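Local coordinates for transcriptional activator PlcR protein (Bacillus thuringiensis, PDB 3U3W) that activates transcription of virulence genes in response to the quorum-sensing peptide PapR, binding DNA through a helix-turn-helix domain, at residues K5-I10 with H62-I68; F78-I83 with F111-L115. All blocks are in the same frame, centred on the assembly; numbering follows the deposited sequence. Where two conformers were deposited one is given.

Contact 1 of 2, residues K5-I10 with H62-I68; sequences KLGSEI and HFYEVLI
In the helix-turn-helix domain of PlcR, Leu6, Glu9 and Ile10 of the first helix, 4-16, meet the last helix, 61-65, and the turn that leaves it. The contact joins the two ends of this DNA-binding fold. Leu6 and Ile10, one helical turn apart, reach the same ring, that of Phe63. Leu6 CD1 lies 3.5 Å from Phe63 CD1 and equally near Phe63 CB. Ile10 brings its CG1 to 3.7 Å from Phe63 CE1. Both side chains run roughly perpendicular to that of Phe63, and their carbons meet the ring neither squarely over a face nor at the edge. Leu6 is placed by its first torsion, with CG opposite the backbone N (chi1 176°). Its other branch, CD2, touches Leu67 CD1 at 4.0 Å. Leu49 and Ala53 of helix 46-56 also pack on Phe63, which ties this apolar layer to the rest of the domain. Met46 of the second subunit packs on Leu6 and Leu67, so the layer also borders the dimer.

Beside this layer the longer side chains of Lys5 and Glu9 reach the turn and His62. Lys5 CB lies 3.5 Å from Val66 O, a packing contact, and its chain runs on along the turn toward Ile68 O. Glu9 CG passes Val66 CG2 at 4.1 Å. Beyond CG the Glu9 chain bends (chi2 65°), which turns the carboxylate toward His62. The imidazole of His62 also meets His189 of the second subunit edge-to-face. The negative charge of Glu9 could favour a protonated His62. His62 NE2 donates a hydrogen bond to Glu9 OE2 at 2.7 Å, and the oxygen lies close to the plane of the imidazole. The N-H meets OE2 on its anti side, 31° out of the carboxylate plane.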
ATOM      1  N   LYS A   5     -27.661  -5.654  -0.640  1.00 54.62           N
ATOM      2  CA  LYS A   5     -26.318  -6.157  -0.947  1.00 56.98           C
ATOM      3  C   LYS A   5     -25.394  -6.095   0.271  1.00 58.02           C
ATOM      4  O   LYS A   5     -24.684  -7.066   0.561  1.00 52.60           O
ATOM      5  CB  LYS A   5     -25.682  -5.397  -2.119  1.00 65.65           C
ATOM      6  CG  LYS A   5     -26.455  -5.429  -3.428  1.00 56.53           C
ATOM      7  CD  LYS A   5     -25.613  -4.835  -4.556  1.00 63.75           C
ATOM      8  CE  LYS A   5     -26.378  -4.796  -5.869  1.00 67.43           C
ATOM      9  NZ  LYS A   5     -27.596  -3.948  -5.775  1.00 71.17           N
ATOM     10  N   LEU A   6     -25.392  -4.955   0.972  1.00 46.55           N
ATOM     11  CA  LEU A   6     -24.647  -4.832   2.230  1.00 53.54           C
ATOM     12  C   LEU A   6     -25.049  -5.931   3.205  1.00 51.62           C
ATOM     13  O   LEU A   6     -24.196  -6.628   3.752  1.00 42.33           O
ATOM     14  CB  LEU A   6     -24.873  -3.464   2.886  1.00 51.25           C
ATOM     15  CG  LEU A   6     -24.224  -3.257   4.264  1.00 48.18           C
ATOM     16  CD1 LEU A   6     -22.738  -3.548   4.217  1.00 47.47           C
ATOM     17  CD2 LEU A   6     -24.462  -1.849   4.792  1.00 47.62           C
ATOM     18  N   GLY A   7     -26.360  -6.081   3.399  1.00 54.27           N
ATOM     19  CA  GLY A   7     -26.910  -7.069   4.309  1.00 42.20           C
ATOM     20  C   GLY A   7     -26.354  -8.473   4.162  1.00 50.13           C
ATOM     21  O   GLY A   7     -25.886  -9.062   5.139  1.00 41.84           O
ATOM     22  N   SER A   8     -26.402  -9.022   2.950  1.00 41.89           N
ATOM     23  CA  SER A   8     -25.966 -10.401   2.747  1.00 50.15           C
ATOM     24  C   SER A   8     -24.446 -10.557   2.727  1.00 37.32           C
ATOM     25  O   SER A   8     -23.927 -11.645   2.939  1.00 51.73           O
ATOM     26  CB  SER A   8     -26.593 -11.002   1.489  1.00 48.18           C
ATOM     27  OG  SER A   8     -26.533 -10.089   0.413  1.00 44.92           O
ATOM     28  N   GLU A   9     -23.740  -9.469   2.464  1.00 45.60           N
ATOM     29  CA  GLU A   9     -22.295  -9.454   2.622  1.00 51.52           C
ATOM     30  C   GLU A   9     -21.929  -9.595   4.105  1.00 51.34           C
ATOM     31  O   GLU A   9     -21.007 -10.329   4.478  1.00 48.39           O
ATOM     32  CB  GLU A   9     -21.710  -8.172   2.029  1.00 51.13           C
ATOM     33  CG  GLU A   9     -20.188  -8.143   1.985  1.00 57.78           C
ATOM     34  CD  GLU A   9     -19.603  -9.193   1.050  1.00 68.32           C
ATOM     35  OE1 GLU A   9     -20.378  -9.830   0.299  1.00 64.55           O
ATOM     36  OE2 GLU A   9     -18.366  -9.380   1.067  1.00 64.62           O
ATOM     37  N   ILE A  10     -22.671  -8.906   4.960  1.00 44.55           N
ATOM     38  CA  ILE A  10     -22.473  -9.055   6.397  1.00 43.80           C
ATOM     39  C   ILE A  10     -22.837 -10.464   6.889  1.00 47.80           C
ATOM     40  O   ILE A  10     -22.133 -11.037   7.721  1.00 52.39           O
ATOM     41  CB  ILE A  10     -23.247  -7.973   7.191  1.00 49.90           C
ATOM     42  CG1 ILE A  10     -22.560  -6.610   7.022  1.00 39.01           C
ATOM     43  CG2 ILE A  10     -23.356  -8.349   8.666  1.00 37.62           C
ATOM     44  CD1 ILE A  10     -23.252  -5.475   7.740  1.00 48.33           C
ATOM     45  N   HIS A  62     -14.846  -1.824   2.650  1.00 51.32           N
ATOM     46  CA  HIS A  62     -15.475  -2.951   1.986  1.00 45.65           C
ATOM     47  C   HIS A  62     -16.992  -2.849   2.001  1.00 46.35           C
ATOM     48  O   HIS A  62     -17.652  -3.139   1.012  1.00 44.83           O
ATOM     49  CB  HIS A  62     -15.048  -4.270   2.619  1.00 39.00           C
ATOM     50  CG  HIS A  62     -15.661  -5.467   1.965  1.00 53.11           C
ATOM     51  ND1 HIS A  62     -15.537  -5.722   0.616  1.00 54.21           N
ATOM     52  CD2 HIS A  62     -16.419  -6.469   2.467  1.00 52.58           C
ATOM     53  CE1 HIS A  62     -16.181  -6.834   0.317  1.00 53.05           C
ATOM     54  NE2 HIS A  62     -16.721  -7.312   1.423  1.00 60.90           N
ATOM     55  N   PHE A  63     -17.556  -2.448   3.128  1.00 41.61           N
ATOM     56  CA  PHE A  63     -19.002  -2.379   3.212  1.00 44.00           C
ATOM     57  C   PHE A  63     -19.545  -1.222   2.389  1.00 48.45           C
ATOM     58  O   PHE A  63     -20.658  -1.279   1.863  1.00 44.57           O
ATOM     59  CB  PHE A  63     -19.450  -2.320   4.664  1.00 44.86           C
ATOM     60  CG  PHE A  63     -19.033  -3.517   5.448  1.00 44.65           C
ATOM     61  CD1 PHE A  63     -19.547  -4.762   5.142  1.00 49.49           C
ATOM     62  CD2 PHE A  63     -18.106  -3.412   6.464  1.00 45.16           C
ATOM     63  CE1 PHE A  63     -19.156  -5.874   5.849  1.00 47.43           C
ATOM     64  CE2 PHE A  63     -17.709  -4.522   7.173  1.00 45.30           C
ATOM     65  CZ  PHE A  63     -18.232  -5.750   6.867  1.00 47.60           C
ATOM     66  N   TYR A  64     -18.745  -0.179   2.245  1.00 46.87           N
ATOM     67  CA  TYR A  64     -19.137   0.896   1.358  1.00 49.54           C
ATOM     68  C   TYR A  64     -19.032   0.479  -0.111  1.00 56.17           C
ATOM     69  O   TYR A  64     -19.926   0.775  -0.902  1.00 55.75           O
ATOM     70  CB  TYR A  64     -18.341   2.159   1.655  1.00 51.57           C
ATOM     71  CG  TYR A  64     -18.829   2.853   2.902  1.00 62.23           C
ATOM     72  CD1 TYR A  64     -19.804   3.844   2.832  1.00 55.02           C
ATOM     73  CD2 TYR A  64     -18.338   2.502   4.154  1.00 50.85           C
ATOM     74  CE1 TYR A  64     -20.267   4.477   3.973  1.00 53.59           C
ATOM     75  CE2 TYR A  64     -18.793   3.132   5.299  1.00 64.13           C
ATOM     76  CZ  TYR A  64     -19.757   4.117   5.200  1.00 50.99           C
ATOM     77  OH  TYR A  64     -20.207   4.741   6.334  1.00 63.71           O
ATOM     78  N   GLU A  65     -17.961  -0.225  -0.469  1.00 44.29           N
ATOM     79  CA  GLU A  65     -17.785  -0.684  -1.842  1.00 44.82           C
ATOM     80  C   GLU A  65     -18.995  -1.466  -2.347  1.00 55.51           C
ATOM     81  O   GLU A  65     -19.532  -1.175  -3.419  1.00 48.64           O
ATOM     82  CB  GLU A  65     -16.522  -1.536  -1.975  1.00 46.70           C
ATOM     83  CG  GLU A  65     -15.241  -0.732  -1.939  1.00 53.59           C
ATOM     84  CD  GLU A  65     -14.001  -1.607  -1.874  1.00 71.56           C
ATOM     85  OE1 GLU A  65     -14.116  -2.777  -1.438  1.00 79.47           O
ATOM     86  OE2 GLU A  65     -12.910  -1.128  -2.264  1.00 77.00           O
ATOM     87  N   VAL A  66     -19.427  -2.454  -1.571  1.00 48.77           N
ATOM     88  CA  VAL A  66     -20.524  -3.310  -1.997  1.00 51.31           C
ATOM     89  C   VAL A  66     -21.889  -2.664  -1.796  1.00 47.36           C
ATOM     90  O   VAL A  66     -22.918  -3.259  -2.102  1.00 55.15           O
ATOM     91  CB  VAL A  66     -20.484  -4.649  -1.274  1.00 40.99           C
ATOM     92  CG1 VAL A  66     -19.162  -5.339  -1.566  1.00 50.49           C
ATOM     93  CG2 VAL A  66     -20.662  -4.438   0.218  1.00 54.95           C
ATOM     94  N   LEU A  67     -21.897  -1.432  -1.306  1.00 50.93           N
ATOM     95  CA  LEU A  67     -23.149  -0.759  -0.965  1.00 56.02           C
ATOM     96  C   LEU A  67     -24.122  -0.583  -2.138  1.00 59.42           C
ATOM     97  O   LEU A  67     -25.322  -0.794  -1.983  1.00 71.64           O
ATOM     98  CB  LEU A  67     -22.867   0.593  -0.295  1.00 51.96           C
ATOM     99  CG  LEU A  67     -24.055   1.301   0.357  1.00 56.98           C
ATOM    100  CD1 LEU A  67     -24.551   0.518   1.560  1.00 47.90           C
ATOM    101  CD2 LEU A  67     -23.669   2.716   0.751  1.00 54.26           C
ATOM    102  N   ILE A  68     -23.617  -0.196  -3.306  1.00 71.15           N
ATOM    103  CA  ILE A  68     -24.506   0.200  -4.406  1.00 77.69           C
ATOM    104  C   ILE A  68     -24.422  -0.677  -5.664  1.00 75.32           C
ATOM    105  O   ILE A  68     -25.449  -1.147  -6.170  1.00 73.86           O
ATOM    106  CB  ILE A  68     -24.308   1.692  -4.798  1.00 77.22           C
ATOM    107  CG1 ILE A  68     -24.530   2.608  -3.583  1.00 65.48           C
ATOM    108  CG2 ILE A  68     -25.223   2.071  -5.969  1.00 61.66           C
ATOM    109  CD1 ILE A  68     -24.409   4.095  -3.894  1.00 61.41           C
TER

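Contact 2 of 2, residues F78-I83 with F111-L115; sequences FKDQVI and FQQFL
The ring of Phe114 has Lys79 over one face and Ile83 at its edge. Lys79 CG makes a CH-pi contact, 3.8 Å from the centroid of the Phe114 ring and 22° off its normal. It sits toward the rim, near CE1 and CZ. Lys79 CG is opposite the backbone N, and the chain is extended beyond it. The aliphatic part therefore runs across Phe114, with CE still near CD1 and CE1, and carries the ammonium group past the ring to a salt bridge with Asp150. Ile83 CG1 is a looser neighbour, 4.4 Å from Phe114 CE1 and near the ring plane. Val82, on the same helix as Lys79, points against Phe114 from the opposite direction. Its CG1 is 3.7 Å from Phe114 CZ, neither over the face nor at the edge. Trp117 meets Phe114 with its ring nearly perpendicular.

One turn back, Phe78 and Phe111 form an aromatic pair. Phe78 CD2 comes within 3.4 Å of Phe111 CZ, at the edge of the Phe111 ring. The centroids of Phe78 and Phe111 are 5.7 Å apart and the planes are 72° apart, an oblique meeting. Leu115 CD2 closes on Phe78 CE2 at 3.3 Å, while Leu115 CG lies over one face of Phe111. Lys97 and Glu101 of helix 91-102 also pack against Phe78.

No hydrogen bond crosses between the segments. Their axes run nearly parallel, 18° apart, and come no closer than 11.7 Å, a distance bridged by the phenylalanine side chains. Such parallel packing of one helix on the next but one, with helix 91-102 between them in sequence, is characteristic of the tetratricopeptide-like helical domain of this regulator.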
ATOM      1  N   PHE A  78     -10.167  -7.240 -11.808  1.00 35.61           N
ATOM      2  CA  PHE A  78     -10.074  -6.766 -13.175  1.00 38.30           C
ATOM      3  C   PHE A  78      -9.164  -5.537 -13.195  1.00 39.70           C
ATOM      4  O   PHE A  78      -8.185  -5.484 -13.929  1.00 29.08           O
ATOM      5  CB  PHE A  78     -11.463  -6.415 -13.688  1.00 35.26           C
ATOM      6  CG  PHE A  78     -11.515  -6.144 -15.162  1.00 48.83           C
ATOM      7  CD1 PHE A  78     -11.579  -7.191 -16.070  1.00 46.24           C
ATOM      8  CD2 PHE A  78     -11.518  -4.842 -15.642  1.00 42.52           C
ATOM      9  CE1 PHE A  78     -11.639  -6.943 -17.433  1.00 49.81           C
ATOM     10  CE2 PHE A  78     -11.574  -4.586 -17.003  1.00 43.73           C
ATOM     11  CZ  PHE A  78     -11.639  -5.640 -17.900  1.00 51.00           C
ATOM     12  N   LYS A  79      -9.497  -4.565 -12.352  1.00 34.67           N
ATOM     13  CA  LYS A  79      -8.711  -3.350 -12.183  1.00 35.94           C
ATOM     14  C   LYS A  79      -7.211  -3.614 -11.908  1.00 38.71           C
ATOM     15  O   LYS A  79      -6.335  -2.992 -12.519  1.00 35.56           O
ATOM     16  CB  LYS A  79      -9.335  -2.508 -11.071  1.00 30.24           C
ATOM     17  CG  LYS A  79      -8.814  -1.114 -11.007  1.00 34.42           C
ATOM     18  CD  LYS A  79      -9.528  -0.299  -9.954  1.00 32.79           C
ATOM     19  CE  LYS A  79      -8.844   1.054  -9.786  1.00 33.99           C
ATOM     20  NZ  LYS A  79      -9.303   1.785  -8.570  1.00 40.90           N
ATOM     21  N   ASP A  80      -6.917  -4.543 -11.004  1.00 32.68           N
ATOM     22  CA  ASP A  80      -5.533  -4.902 -10.704  1.00 31.80           C
ATOM     23  C   ASP A  80      -4.830  -5.562 -11.879  1.00 33.25           C
ATOM     24  O   ASP A  80      -3.615  -5.441 -12.022  1.00 29.67           O
ATOM     25  CB  ASP A  80      -5.461  -5.840  -9.487  1.00 36.58           C
ATOM     26  CG  ASP A  80      -5.837  -5.147  -8.186  1.00 65.70           C
ATOM     27  OD1 ASP A  80      -5.820  -3.886  -8.138  1.00 62.72           O
ATOM     28  OD2 ASP A  80      -6.145  -5.874  -7.209  1.00 73.06           O
ATOM     29  N   GLN A  81      -5.592  -6.281 -12.700  1.00 32.51           N
ATOM     30  CA  GLN A  81      -5.042  -6.948 -13.877  1.00 38.39           C
ATOM     31  C   GLN A  81      -4.614  -5.902 -14.902  1.00 39.46           C
ATOM     32  O   GLN A  81      -3.464  -5.882 -15.373  1.00 36.90           O
ATOM     33  CB  GLN A  81      -6.076  -7.900 -14.486  1.00 31.55           C
ATOM     34  CG  GLN A  81      -5.746  -9.365 -14.296  1.00 46.46           C
ATOM     35  CD  GLN A  81      -6.981 -10.268 -14.215  1.00 75.64           C
ATOM     36  OE1 GLN A  81      -8.116  -9.831 -14.437  1.00 60.18           O
ATOM     37  NE2 GLN A  81      -6.756 -11.538 -13.887  1.00 69.88           N
ATOM     38  N   VAL A  82      -5.550  -5.017 -15.217  1.00 27.63           N
ATOM     39  CA  VAL A  82      -5.317  -3.951 -16.166  1.00 27.71           C
ATOM     40  C   VAL A  82      -4.087  -3.150 -15.715  1.00 34.27           C
ATOM     41  O   VAL A  82      -3.168  -2.891 -16.508  1.00 28.10           O
ATOM     42  CB  VAL A  82      -6.577  -3.062 -16.289  1.00 32.02           C
ATOM     43  CG1 VAL A  82      -6.276  -1.778 -17.058  1.00 27.19           C
ATOM     44  CG2 VAL A  82      -7.706  -3.840 -16.943  1.00 29.96           C
ATOM     45  N   ILE A  83      -4.056  -2.812 -14.426  1.00 33.02           N
ATOM     46  CA  ILE A  83      -2.960  -2.044 -13.857  1.00 25.77           C
ATOM     47  C   ILE A  83      -1.616  -2.745 -14.051  1.00 31.00           C
ATOM     48  O   ILE A  83      -0.631  -2.122 -14.428  1.00 34.19           O
ATOM     49  CB  ILE A  83      -3.229  -1.678 -12.389  1.00 34.94           C
ATOM     50  CG1 ILE A  83      -4.256  -0.546 -12.321  1.00 31.85           C
ATOM     51  CG2 ILE A  83      -1.943  -1.266 -11.675  1.00 20.71           C
ATOM     52  CD1 ILE A  83      -4.765  -0.297 -10.933  1.00 45.93           C
ATOM     53  N   PHE A 111     -16.323   2.691 -12.328  1.00 44.59           N
ATOM     54  CA  PHE A 111     -15.679   1.574 -13.022  1.00 36.81           C
ATOM     55  C   PHE A 111     -15.700   1.821 -14.535  1.00 38.18           C
ATOM     56  O   PHE A 111     -14.720   1.537 -15.222  1.00 31.57           O
ATOM     57  CB  PHE A 111     -16.311   0.218 -12.663  1.00 29.56           C
ATOM     58  CG  PHE A 111     -15.569  -0.985 -13.237  1.00 28.95           C
ATOM     59  CD1 PHE A 111     -14.234  -1.218 -12.926  1.00 30.32           C
ATOM     60  CD2 PHE A 111     -16.215  -1.891 -14.072  1.00 29.53           C
ATOM     61  CE1 PHE A 111     -13.550  -2.333 -13.445  1.00 26.64           C
ATOM     62  CE2 PHE A 111     -15.538  -3.003 -14.598  1.00 26.52           C
ATOM     63  CZ  PHE A 111     -14.208  -3.218 -14.281  1.00 33.68           C
ATOM     64  N   GLN A 112     -16.803   2.358 -15.054  0.52 36.85           N
ATOM     65  CA  GLN A 112     -16.869   2.674 -16.480  0.52 42.75           C
ATOM     66  C   GLN A 112     -15.811   3.716 -16.837  0.52 37.67           C
ATOM     67  O   GLN A 112     -15.155   3.604 -17.871  0.52 37.30           O
ATOM     68  CB  GLN A 112     -18.270   3.137 -16.903  0.52 38.19           C
ATOM     69  CG  GLN A 112     -19.357   2.070 -16.739  0.52 47.88           C
ATOM     70  CD  GLN A 112     -19.814   1.451 -18.057  0.52 52.22           C
ATOM     71  OE1 GLN A 112     -19.301   0.415 -18.483  0.52 54.21           O
ATOM     72  NE2 GLN A 112     -20.801   2.076 -18.698  0.52 51.79           N
ATOM     73  N   GLN A 113     -15.632   4.713 -15.973  1.00 35.34           N
ATOM     74  CA  GLN A 113     -14.608   5.724 -16.197  1.00 35.13           C
ATOM     75  C   GLN A 113     -13.205   5.133 -16.235  1.00 35.93           C
ATOM     76  O   GLN A 113     -12.386   5.518 -17.070  1.00 29.78           O
ATOM     77  CB  GLN A 113     -14.683   6.810 -15.143  1.00 32.99           C
ATOM     78  CG  GLN A 113     -13.863   8.018 -15.501  1.00 33.70           C
ATOM     79  CD  GLN A 113     -13.690   8.928 -14.325  1.00 38.29           C
ATOM     80  OE1 GLN A 113     -13.274   8.484 -13.266  1.00 40.56           O
ATOM     81  NE2 GLN A 113     -14.028  10.205 -14.487  1.00 40.43           N
ATOM     82  N   PHE A 114     -12.936   4.197 -15.332  1.00 32.40           N
ATOM     83  CA  PHE A 114     -11.664   3.500 -15.320  1.00 22.66           C
ATOM     84  C   PHE A 114     -11.431   2.737 -16.643  1.00 29.91           C
ATOM     85  O   PHE A 114     -10.356   2.812 -17.233  1.00 28.59           O
ATOM     86  CB  PHE A 114     -11.592   2.535 -14.129  1.00 28.49           C
ATOM     87  CG  PHE A 114     -10.429   1.599 -14.200  1.00 17.49           C
ATOM     88  CD1 PHE A 114      -9.199   1.972 -13.688  1.00 25.37           C
ATOM     89  CD2 PHE A 114     -10.544   0.383 -14.844  1.00 23.24           C
ATOM     90  CE1 PHE A 114      -8.114   1.123 -13.777  1.00 31.59           C
ATOM     91  CE2 PHE A 114      -9.465  -0.476 -14.945  1.00 27.48           C
ATOM     92  CZ  PHE A 114      -8.243  -0.108 -14.415  1.00 33.00           C
ATOM     93  N   LEU A 115     -12.442   2.004 -17.107  1.00 36.78           N
ATOM     94  CA  LEU A 115     -12.346   1.279 -18.382  1.00 34.84           C
ATOM     95  C   LEU A 115     -12.046   2.206 -19.573  1.00 29.43           C
ATOM     96  O   LEU A 115     -11.159   1.937 -20.382  1.00 29.22           O
ATOM     97  CB  LEU A 115     -13.636   0.507 -18.652  1.00 34.28           C
ATOM     98  CG  LEU A 115     -14.108  -0.535 -17.633  1.00 38.69           C
ATOM     99  CD1 LEU A 115     -15.535  -0.943 -17.971  1.00 28.88           C
ATOM    100  CD2 LEU A 115     -13.161  -1.750 -17.556  1.00 28.06           C
TER

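Contact 1 closes before contact 2 opens, so the two come in series along the chain. Their centres are 20 Å apart and their nearest atoms about 8 Å apart, without touching. Contact 1 belongs to the helix-turn-helix domain, its nearest atom about 9 Å from the bound DNA. Contact 2 lies in the tetratricopeptide-like domain, and the nearest atom of contact 2 is about 25 Å from the bound DNA. Helices 61-65 and 72-87 follow each other in the chain and connect the two. Ile72 packs on Val66 of contact 1, and Lys76 forms a salt bridge with the neighbouring Glu65. Helix 72-87 thus meets the DNA-binding domain near its start and packs within the C-terminal domain further along.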